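Local coordinates for L-talarate/galactarate dehydratase (Salmonella typhimurium, PDB 2PP0), which dehydrates L-talarate and galactarate to 5-keto-4-deoxy-D-glucarate and also epimerizes L-talarate to galactarate, using one magnesium ion per subunit, at residues D26-K32 against A65-D71; Y90-K94 against L390-F394; I96-L100 against K114-A118. All coordinates share one frame; numbering follows the deposited sequence.

Interaction 1: residues D26-K32 against A65-D71; sequences DRIEWVK and AEIRSRD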
loop_
_atom_site.group_PDB
_atom_site.type_symbol
_atom_site.label_atom_id
_atom_site.label_comp_id
_atom_site.label_asym_id
_atom_site.label_seq_id
_atom_site.Cartn_x
_atom_site.Cartn_y
_atom_site.Cartn_z
ATOM N N ASP B 26 18.709 6.184 8.887
ATOM C CA ASP B 26 18.602 6.208 10.338
ATOM C C ASP B 26 18.745 4.777 10.866
ATOM O O ASP B 26 18.712 3.814 10.094
ATOM C CB ASP B 26 17.244 6.790 10.750
ATOM C CG ASP B 26 17.239 7.316 12.174
ATOM O OD1 ASP B 26 18.238 7.085 12.892
ATOM O OD2 ASP B 26 16.238 7.958 12.579
ATOM N N ARG B 27 18.898 4.641 12.179
ATOM C CA ARG B 27 19.066 3.336 12.801
ATOM C C ARG B 27 18.379 3.260 14.157
ATOM O O ARG B 27 18.411 4.211 14.934
ATOM C CB ARG B 27 20.558 3.037 12.983
ATOM C CG ARG B 27 21.327 2.828 11.693
ATOM C CD ARG B 27 20.955 1.505 11.048
ATOM N NE ARG B 27 21.820 1.185 9.915
ATOM C CZ ARG B 27 21.715 1.736 8.708
ATOM N NH1 ARG B 27 20.775 2.641 8.466
ATOM N NH2 ARG B 27 22.549 1.372 7.743
ATOM N N ILE B 28 17.748 2.126 14.446
ATOM C CA ILE B 28 17.088 1.955 15.733
ATOM C C ILE B 28 18.187 1.701 16.769
ATOM O O ILE B 28 19.109 0.926 16.516
ATOM C CB ILE B 28 16.102 0.750 15.711
ATOM C CG1 ILE B 28 14.936 1.049 14.755
ATOM C CG2 ILE B 28 15.576 0.478 17.124
ATOM C CD1 ILE B 28 13.989 -0.126 14.515
ATOM N N GLU B 29 18.102 2.353 17.926
ATOM C CA GLU B 29 19.123 2.154 18.951
ATOM C C GLU B 29 18.558 1.808 20.320
ATOM O O GLU B 29 19.306 1.432 21.217
ATOM C CB GLU B 29 20.007 3.406 19.084
ATOM C CG GLU B 29 20.688 3.834 17.790
ATOM C CD GLU B 29 21.777 4.866 18.020
ATOM O OE1 GLU B 29 21.582 5.745 18.887
ATOM O OE2 GLU B 29 22.817 4.802 17.325
ATOM N N TRP B 30 17.245 1.924 20.478
ATOM C CA TRP B 30 16.617 1.644 21.764
ATOM C C TRP B 30 15.154 1.248 21.613
ATOM O O TRP B 30 14.430 1.822 20.798
ATOM C CB TRP B 30 16.702 2.888 22.647
ATOM C CG TRP B 30 16.147 2.729 24.025
ATOM C CD1 TRP B 30 16.776 2.174 25.103
ATOM C CD2 TRP B 30 14.869 3.180 24.494
ATOM N NE1 TRP B 30 15.972 2.259 26.213
ATOM C CE2 TRP B 30 14.796 2.872 25.868
ATOM C CE3 TRP B 30 13.779 3.818 23.885
ATOM C CZ2 TRP B 30 13.679 3.181 26.648
ATOM C CZ3 TRP B 30 12.666 4.125 24.662
ATOM C CH2 TRP B 30 12.626 3.805 26.030
ATOM N N VAL B 31 14.730 0.273 22.415
ATOM C CA VAL B 31 13.353 -0.209 22.400
ATOM C C VAL B 31 12.894 -0.524 23.816
ATOM O O VAL B 31 13.637 -1.128 24.587
ATOM C CB VAL B 31 13.201 -1.516 21.594
ATOM C CG1 VAL B 31 11.725 -1.887 21.504
ATOM C CG2 VAL B 31 13.812 -1.375 20.225
ATOM N N LYS B 32 11.673 -0.121 24.151
ATOM C CA LYS B 32 11.110 -0.406 25.465
ATOM C C LYS B 32 9.728 -1.028 25.322
ATOM O O LYS B 32 8.841 -0.452 24.690
ATOM C CB LYS B 32 10.981 0.857 26.314
ATOM C CG LYS B 32 10.401 0.572 27.694
ATOM C CD LYS B 32 10.217 1.842 28.501
ATOM C CE LYS B 32 9.636 1.529 29.864
ATOM N NZ LYS B 32 9.320 2.766 30.613
ATOM N N ALA B 65 4.988 -0.629 22.855
ATOM C CA ALA B 65 6.344 -0.626 22.330
ATOM C C ALA B 65 6.747 0.826 22.096
ATOM O O ALA B 65 5.962 1.626 21.581
ATOM C CB ALA B 65 6.426 -1.407 21.025
ATOM N N GLU B 66 7.965 1.163 22.499
ATOM C CA GLU B 66 8.502 2.508 22.314
ATOM C C GLU B 66 9.848 2.296 21.641
ATOM O O GLU B 66 10.665 1.508 22.118
ATOM C CB GLU B 66 8.672 3.203 23.663
ATOM C CG GLU B 66 7.369 3.379 24.421
ATOM C CD GLU B 66 7.581 3.883 25.834
ATOM O OE1 GLU B 66 8.036 5.038 25.990
ATOM O OE2 GLU B 66 7.301 3.123 26.790
ATOM N N ILE B 67 10.057 2.975 20.516
ATOM C CA ILE B 67 11.286 2.845 19.742
ATOM C C ILE B 67 11.917 4.220 19.514
ATOM O O ILE B 67 11.218 5.183 19.204
ATOM C CB ILE B 67 10.994 2.205 18.352
ATOM C CG1 ILE B 67 10.266 0.867 18.529
ATOM C CG2 ILE B 67 12.295 1.995 17.579
ATOM C CD1 ILE B 67 9.851 0.211 17.201
ATOM N N ARG B 68 13.233 4.306 19.687
ATOM C CA ARG B 68 13.955 5.558 19.477
ATOM C C ARG B 68 15.102 5.316 18.512
ATOM O O ARG B 68 15.812 4.316 18.616
ATOM C CB ARG B 68 14.467 6.116 20.813
ATOM C CG ARG B 68 13.369 6.817 21.591
ATOM C CD ARG B 68 13.772 7.209 23.005
ATOM N NE ARG B 68 12.635 7.814 23.695
ATOM C CZ ARG B 68 12.150 9.027 23.427
ATOM N NH1 ARG B 68 12.710 9.784 22.489
ATOM N NH2 ARG B 68 11.084 9.474 24.077
ATOM N N SER B 69 15.270 6.228 17.561
ATOM C CA SER B 69 16.321 6.091 16.557
ATOM C C SER B 69 17.549 6.957 16.841
ATOM O O SER B 69 17.499 7.911 17.618
ATOM C CB SER B 69 15.771 6.458 15.177
ATOM O OG SER B 69 15.482 7.845 15.119
ATOM N N ARG B 70 18.649 6.608 16.186
ATOM C CA ARG B 70 19.898 7.328 16.323
ATOM C C ARG B 70 19.707 8.815 16.015
ATOM O O ARG B 70 20.208 9.674 16.738
ATOM C CB ARG B 70 20.928 6.742 15.357
ATOM C CG ARG B 70 22.264 7.467 15.333
ATOM C CD ARG B 70 23.018 7.089 14.078
ATOM N NE ARG B 70 22.311 7.555 12.887
ATOM C CZ ARG B 70 22.600 7.176 11.647
ATOM N NH1 ARG B 70 23.586 6.318 11.430
ATOM N NH2 ARG B 70 21.904 7.653 10.624
ATOM N N ASP B 71 18.967 9.118 14.951
ATOM C CA ASP B 71 18.763 10.507 14.555
ATOM C C ASP B 71 17.697 11.281 15.320
ATOM O O ASP B 71 17.216 12.312 14.849
ATOM C CB ASP B 71 18.508 10.590 13.047
ATOM C CG ASP B 71 19.674 10.042 12.238
ATOM O OD1 ASP B 71 20.810 10.050 12.763
ATOM O OD2 ASP B 71 19.468 9.610 11.082
HETATM O O HOH W 1 6.772 0.514 26.541
#

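Interaction 2: residues Y90-K94 against L390-F394; sequences YAHAK and LTCEF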
loop_
_atom_site.group_PDB
_atom_site.type_symbol
_atom_site.label_atom_id
_atom_site.label_comp_id
_atom_site.label_asym_id
_atom_site.label_seq_id
_atom_site.Cartn_x
_atom_site.Cartn_y
_atom_site.Cartn_z
ATOM N N TYR B 90 3.278 -10.139 25.260
ATOM C CA TYR B 90 4.427 -9.443 25.848
ATOM C C TYR B 90 5.673 -10.326 25.891
ATOM O O TYR B 90 6.773 -9.884 25.553
ATOM C CB TYR B 90 4.109 -8.983 27.269
ATOM C CG TYR B 90 5.311 -8.414 27.996
ATOM C CD1 TYR B 90 5.747 -7.108 27.755
ATOM C CD2 TYR B 90 6.023 -9.187 28.915
ATOM C CE1 TYR B 90 6.861 -6.588 28.413
ATOM C CE2 TYR B 90 7.144 -8.674 29.580
ATOM C CZ TYR B 90 7.554 -7.375 29.324
ATOM O OH TYR B 90 8.650 -6.858 29.982
ATOM N N ALA B 91 5.504 -11.577 26.315
ATOM C CA ALA B 91 6.638 -12.497 26.407
ATOM C C ALA B 91 7.345 -12.695 25.070
ATOM O O ALA B 91 8.577 -12.714 25.009
ATOM C CB ALA B 91 6.175 -13.856 26.973
ATOM N N HIS B 92 6.579 -12.848 23.994
ATOM C CA HIS B 92 7.188 -13.046 22.680
ATOM C C HIS B 92 7.831 -11.750 22.174
ATOM O O HIS B 92 8.917 -11.771 21.608
ATOM C CB HIS B 92 6.147 -13.525 21.667
ATOM C CG HIS B 92 6.742 -13.952 20.360
ATOM N ND1 HIS B 92 7.630 -15.000 20.257
ATOM C CD2 HIS B 92 6.606 -13.450 19.109
ATOM C CE1 HIS B 92 8.018 -15.125 19.000
ATOM N NE2 HIS B 92 7.412 -14.196 18.283
ATOM N N ALA B 93 7.148 -10.628 22.373
ATOM C CA ALA B 93 7.683 -9.333 21.946
ATOM C C ALA B 93 9.042 -9.158 22.627
ATOM O O ALA B 93 10.024 -8.752 22.011
ATOM C CB ALA B 93 6.731 -8.218 22.359
ATOM N N LYS B 94 9.098 -9.502 23.908
ATOM C CA LYS B 94 10.338 -9.393 24.659
ATOM C C LYS B 94 11.434 -10.300 24.109
ATOM O O LYS B 94 12.607 -9.936 24.122
ATOM C CB LYS B 94 10.076 -9.724 26.133
ATOM C CG LYS B 94 11.320 -9.776 27.002
ATOM C CD LYS B 94 10.926 -9.856 28.466
ATOM C CE LYS B 94 12.122 -10.116 29.366
ATOM N NZ LYS B 94 11.675 -10.300 30.780
ATOM N N LEU B 390 4.886 -5.081 33.927
ATOM C CA LEU B 390 6.165 -5.614 33.469
ATOM C C LEU B 390 6.732 -4.694 32.397
ATOM O O LEU B 390 5.982 -4.050 31.668
ATOM C CB LEU B 390 5.985 -7.020 32.877
ATOM C CG LEU B 390 5.551 -8.164 33.803
ATOM C CD1 LEU B 390 5.230 -9.409 32.981
ATOM C CD2 LEU B 390 6.661 -8.462 34.802
ATOM N N THR B 391 8.055 -4.632 32.304
ATOM C CA THR B 391 8.703 -3.809 31.288
ATOM C C THR B 391 10.123 -4.308 31.068
ATOM O O THR B 391 10.687 -4.989 31.927
ATOM C CB THR B 391 8.731 -2.315 31.700
ATOM O OG1 THR B 391 9.244 -1.533 30.613
ATOM C CG2 THR B 391 9.612 -2.106 32.922
ATOM N N CYS B 392 10.683 -4.002 29.902
ATOM C CA CYS B 392 12.049 -4.392 29.570
ATOM C C CYS B 392 12.588 -3.442 28.508
ATOM O O CYS B 392 11.821 -2.834 27.766
ATOM C CB CYS B 392 12.105 -5.839 29.064
ATOM S SG CYS B 392 11.108 -6.203 27.600
ATOM N N GLU B 393 13.908 -3.307 28.443
ATOM C CA GLU B 393 14.523 -2.411 27.475
ATOM C C GLU B 393 15.696 -3.047 26.753
ATOM O O GLU B 393 16.346 -3.960 27.272
ATOM C CB GLU B 393 14.968 -1.123 28.175
ATOM C CG GLU B 393 13.804 -0.294 28.683
ATOM C CD GLU B 393 14.249 0.929 29.455
ATOM O OE1 GLU B 393 15.320 1.478 29.127
ATOM O OE2 GLU B 393 13.519 1.351 30.375
ATOM N N PHE B 394 15.959 -2.555 25.548
ATOM C CA PHE B 394 17.036 -3.055 24.713
ATOM C C PHE B 394 17.784 -1.861 24.131
ATOM O O PHE B 394 17.180 -0.836 23.824
ATOM C CB PHE B 394 16.453 -3.903 23.576
ATOM C CG PHE B 394 15.528 -4.993 24.049
ATOM C CD1 PHE B 394 16.007 -6.278 24.285
ATOM C CD2 PHE B 394 14.187 -4.721 24.300
ATOM C CE1 PHE B 394 15.160 -7.279 24.769
ATOM C CE2 PHE B 394 13.333 -5.711 24.783
ATOM C CZ PHE B 394 13.823 -6.993 25.017
#

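Interaction 3: residues I96-L100 against K114-A118; sequences IADNL and KLLWA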
loop_
_atom_site.group_PDB
_atom_site.type_symbol
_atom_site.label_atom_id
_atom_site.label_comp_id
_atom_site.label_asym_id
_atom_site.label_seq_id
_atom_site.Cartn_x
_atom_site.Cartn_y
_atom_site.Cartn_z
ATOM N N ILE B 96 11.879 -11.253 20.948
ATOM C CA ILE B 96 12.302 -10.908 19.586
ATOM C C ILE B 96 12.715 -9.440 19.383
ATOM O O ILE B 96 13.364 -9.118 18.391
ATOM C CB ILE B 96 11.182 -11.196 18.549
ATOM C CG1 ILE B 96 9.953 -10.336 18.860
ATOM C CG2 ILE B 96 10.814 -12.683 18.559
ATOM C CD1 ILE B 96 8.837 -10.452 17.822
ATOM N N ALA B 97 12.334 -8.566 20.311
ATOM C CA ALA B 97 12.626 -7.128 20.205
ATOM C C ALA B 97 14.074 -6.740 19.899
ATOM O O ALA B 97 14.325 -5.776 19.159
ATOM C CB ALA B 97 12.161 -6.418 21.467
ATOM N N ASP B 98 15.022 -7.477 20.467
ATOM C CA ASP B 98 16.442 -7.208 20.254
ATOM C C ASP B 98 16.823 -7.149 18.774
ATOM O O ASP B 98 17.771 -6.461 18.395
ATOM C CB ASP B 98 17.276 -8.270 20.968
ATOM C CG ASP B 98 16.614 -9.635 20.943
ATOM O OD1 ASP B 98 15.603 -9.831 21.671
ATOM O OD2 ASP B 98 17.097 -10.506 20.186
ATOM N N ASN B 99 16.077 -7.865 17.938
ATOM C CA ASN B 99 16.328 -7.891 16.495
ATOM C C ASN B 99 16.183 -6.521 15.825
ATOM O O ASN B 99 16.657 -6.317 14.713
ATOM C CB ASN B 99 15.368 -8.869 15.824
ATOM C CG ASN B 99 15.696 -10.304 16.152
ATOM O OD1 ASN B 99 16.651 -10.862 15.623
ATOM N ND2 ASN B 99 14.917 -10.903 17.042
ATOM N N LEU B 100 15.518 -5.598 16.506
ATOM C CA LEU B 100 15.291 -4.256 15.986
ATOM C C LEU B 100 16.539 -3.376 16.012
ATOM O O LEU B 100 16.668 -2.454 15.209
ATOM C CB LEU B 100 14.181 -3.570 16.793
ATOM C CG LEU B 100 12.756 -4.117 16.660
ATOM C CD1 LEU B 100 11.886 -3.562 17.776
ATOM C CD2 LEU B 100 12.186 -3.751 15.293
ATOM N N LYS B 114 11.954 -9.935 9.208
ATOM C CA LYS B 114 13.043 -10.381 10.075
ATOM C C LYS B 114 12.482 -10.881 11.398
ATOM O O LYS B 114 12.984 -11.849 11.965
ATOM C CB LYS B 114 14.024 -9.238 10.355
ATOM C CG LYS B 114 15.123 -9.608 11.341
ATOM C CD LYS B 114 16.064 -8.440 11.606
ATOM C CE LYS B 114 17.219 -8.850 12.519
ATOM N NZ LYS B 114 18.102 -7.684 12.823
ATOM N N LEU B 115 11.444 -10.213 11.892
ATOM C CA LEU B 115 10.818 -10.599 13.148
ATOM C C LEU B 115 10.071 -11.925 12.996
ATOM O O LEU B 115 10.000 -12.713 13.939
ATOM C CB LEU B 115 9.854 -9.510 13.621
ATOM C CG LEU B 115 10.509 -8.173 13.989
ATOM C CD1 LEU B 115 9.443 -7.183 14.422
ATOM C CD2 LEU B 115 11.527 -8.398 15.107
ATOM N N LEU B 116 9.511 -12.159 11.814
ATOM C CA LEU B 116 8.802 -13.408 11.544
ATOM C C LEU B 116 9.807 -14.554 11.504
ATOM O O LEU B 116 9.543 -15.632 12.043
ATOM C CB LEU B 116 8.045 -13.330 10.211
ATOM C CG LEU B 116 6.765 -12.485 10.222
ATOM C CD1 LEU B 116 6.182 -12.389 8.815
ATOM C CD2 LEU B 116 5.754 -13.107 11.168
ATOM N N TRP B 117 10.956 -14.328 10.869
ATOM C CA TRP B 117 11.980 -15.365 10.798
ATOM C C TRP B 117 12.565 -15.643 12.169
ATOM O O TRP B 117 12.930 -16.778 12.468
ATOM C CB TRP B 117 13.114 -14.978 9.845
ATOM C CG TRP B 117 12.792 -15.218 8.405
ATOM C CD1 TRP B 117 12.647 -14.276 7.427
ATOM C CD2 TRP B 117 12.541 -16.486 7.783
ATOM N NE1 TRP B 117 12.318 -14.876 6.234
ATOM C CE2 TRP B 117 12.244 -16.232 6.424
ATOM C CE3 TRP B 117 12.534 -17.811 8.242
ATOM C CZ2 TRP B 117 11.943 -17.259 5.516
ATOM C CZ3 TRP B 117 12.235 -18.832 7.340
ATOM C CH2 TRP B 117 11.942 -18.548 5.992
ATOM N N ALA B 118 12.663 -14.603 12.995
ATOM C CA ALA B 118 13.211 -14.747 14.341
ATOM C C ALA B 118 12.303 -15.632 15.182
ATOM O O ALA B 118 12.739 -16.232 16.159
ATOM C CB ALA B 118 13.368 -13.374 15.003
#

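Interaction 1: residues D26-K32 against A65-D71
Trp-30 and Arg-68 face each other in an antiparallel pair of strands interrupted by a classic beta bulge, within the sheet of the enolase-superfamily N-terminal domain. The strand axes run 169° apart. At the bulge Arg-68 O takes a straight bond from Glu-29 N (3.1 Å) and a weak one from Trp-30 N, which shifts the register by one residue; beyond it the pairing runs on through Val-31 with Ile-67 to Lys-32 with Glu-66.

On one face Ile-28 and Ile-67 meet through their CG2 methyls (3.6 Å), and helix 127-146 lies against Ile-67. On the other the extended Arg-68 chain runs beside the Trp-30 ring, its CD 3.5 Å from Trp-30 CE3, while the indole NE1 is hydrogen-bonded to Glu-393 OE1. Beside them Lys-32 and Glu-66 lie alongside each other; Glu-66 OE2 is in a salt bridge with Arg-385, and a water lies within hydrogen-bonding distance of both it and Lys-32 O.

Charged and polar groups gather at the strand ends. Arg-70 grips Asp-71 side-on in a salt bridge through NE and NH2, and the Asp-71 carboxylate stacks on that of Asp-26; Arg-146, salt-bridged to Asp-26 OD2, and Arg-70 probably offset this closeness of like charges. Asp-26 OD2 accepts from Ser-69 OG (2.7 Å), while Asp-26 OD1 takes Asp-71 N (3.0 Å) and Arg-27 N (2.6 Å) from opposite faces of its plane.

Interaction 2: residues Y90-K94 against L390-F394
Tyr-90 reaches from helix 86-96 to strand 388-395, outermost in the sheet within this chain, a case of a helix packed on a sheet; the axes of 90-94 and 390-394 run 12° apart and approach to 10.0 Å. Its ring extends away from its own backbone N (chi1 173°), which carries the hydroxyl across to the strand backbone. There Tyr-90 OH lies 3.1 Å from Thr-391 C, and farther back along the ring CE2 is 3.9 Å from Leu-390 CB, where the two side chains cross.

The Cys-392 thiol takes a different rotamer: chi1 of 59° tucks SG between the backbone N and the carbonyl carbon. From there it approaches the Tyr-90 ring obliquely, 5.1 Å from the centroid, as a sulfur-aromatic contact. Lys-94, one helical turn after Tyr-90, stretches out fully and lays its aliphatic chain against the same sulfur, with CG 3.6 Å from Cys-392 SG. The Phe-394 ring meets backbone instead, its CZ standing 3.3 Å from Lys-94 O.

Tyr-90 also touches Leu-35, and Ala-93 Leu-33, of the adjoining strand 28-40, so the helix lies over both strands. Hydrocarbon and sulfur surfaces make most of the side-chain contact, though the hydroxyl and the Phe-394 ring also touch polar backbone, which suggests that shape and dispersion contribute much of the attraction.

Interaction 3: residues I96-L100 against K114-A118
Segment 96-100 leaves helix 86-96 and closes into a 3-10 turn at 98-100, and its backbone comes nearest that of 114-118, on helix 108-118, at Ile-96 and Ala-118, whose CA atoms are 6.6 Å apart.

Asn-99 carries much of the contact. Its side-chain amide folds back on its own turn, ND2 donating to Ile-96 O at 2.7 Å with that oxygen close to the amide plane; Ile-96 O also accepts Asn-99 N, so two bonds grip this oxygen, and the one from ND2 helps fix the rotation of the amide. Held this way, the amide rests against the helix: Asn-99 ND2 is 3.6 Å from Ala-118 CB, and OD1 lies 3.7 Å from Lys-114 CE.

Lys-114 crosses Asn-99 obliquely with its chain fully extended, all four torsions near 180°, and this length brings the ammonium group to the turn. Lys-114 NZ meets Asn-99 O at 2.7 Å, in the carbonyl plane and on a lone pair. The same nitrogen forms a salt bridge with Glu-103, so the charge joins the turn to the loop that follows it.

Leu-115 provides the apolar part. Its CD2 methyl sits 3.9 Å from Asn-99 CB and also approaches Ile-96 CD1, whereas CD1 makes a looser contact with Leu-100 CD2.

Both segments belong to the helical part of the N-terminal domain: Ile-96 and Leu-115 converge on Ile-132 of helix 127-146, Leu-100 reaches Ile-28 and Val-31 of strand 28-40, and Ala-97 packs on Phe-394 of strand 388-395.

The three contacts illustrate how the helices and the sheet of a small alpha+beta domain are joined. Interactions 1 and 2 have centres about 15 Å apart and share one antiparallel sheet, in which strand 28-40 lies between strands 57-69 and 388-395. Interaction 3, its centre about 14 Å from that of the first and 12 Å from that of the second, belongs to the helical layer. Interaction 1 closes before the others open, while interaction 3 is nested inside the long loop closed by interaction 2. Since that loop includes the barrel sequence, strand 388-395 brings the chain's C-terminal part back to the N-terminal domain. All three lie away from the residues of the active site.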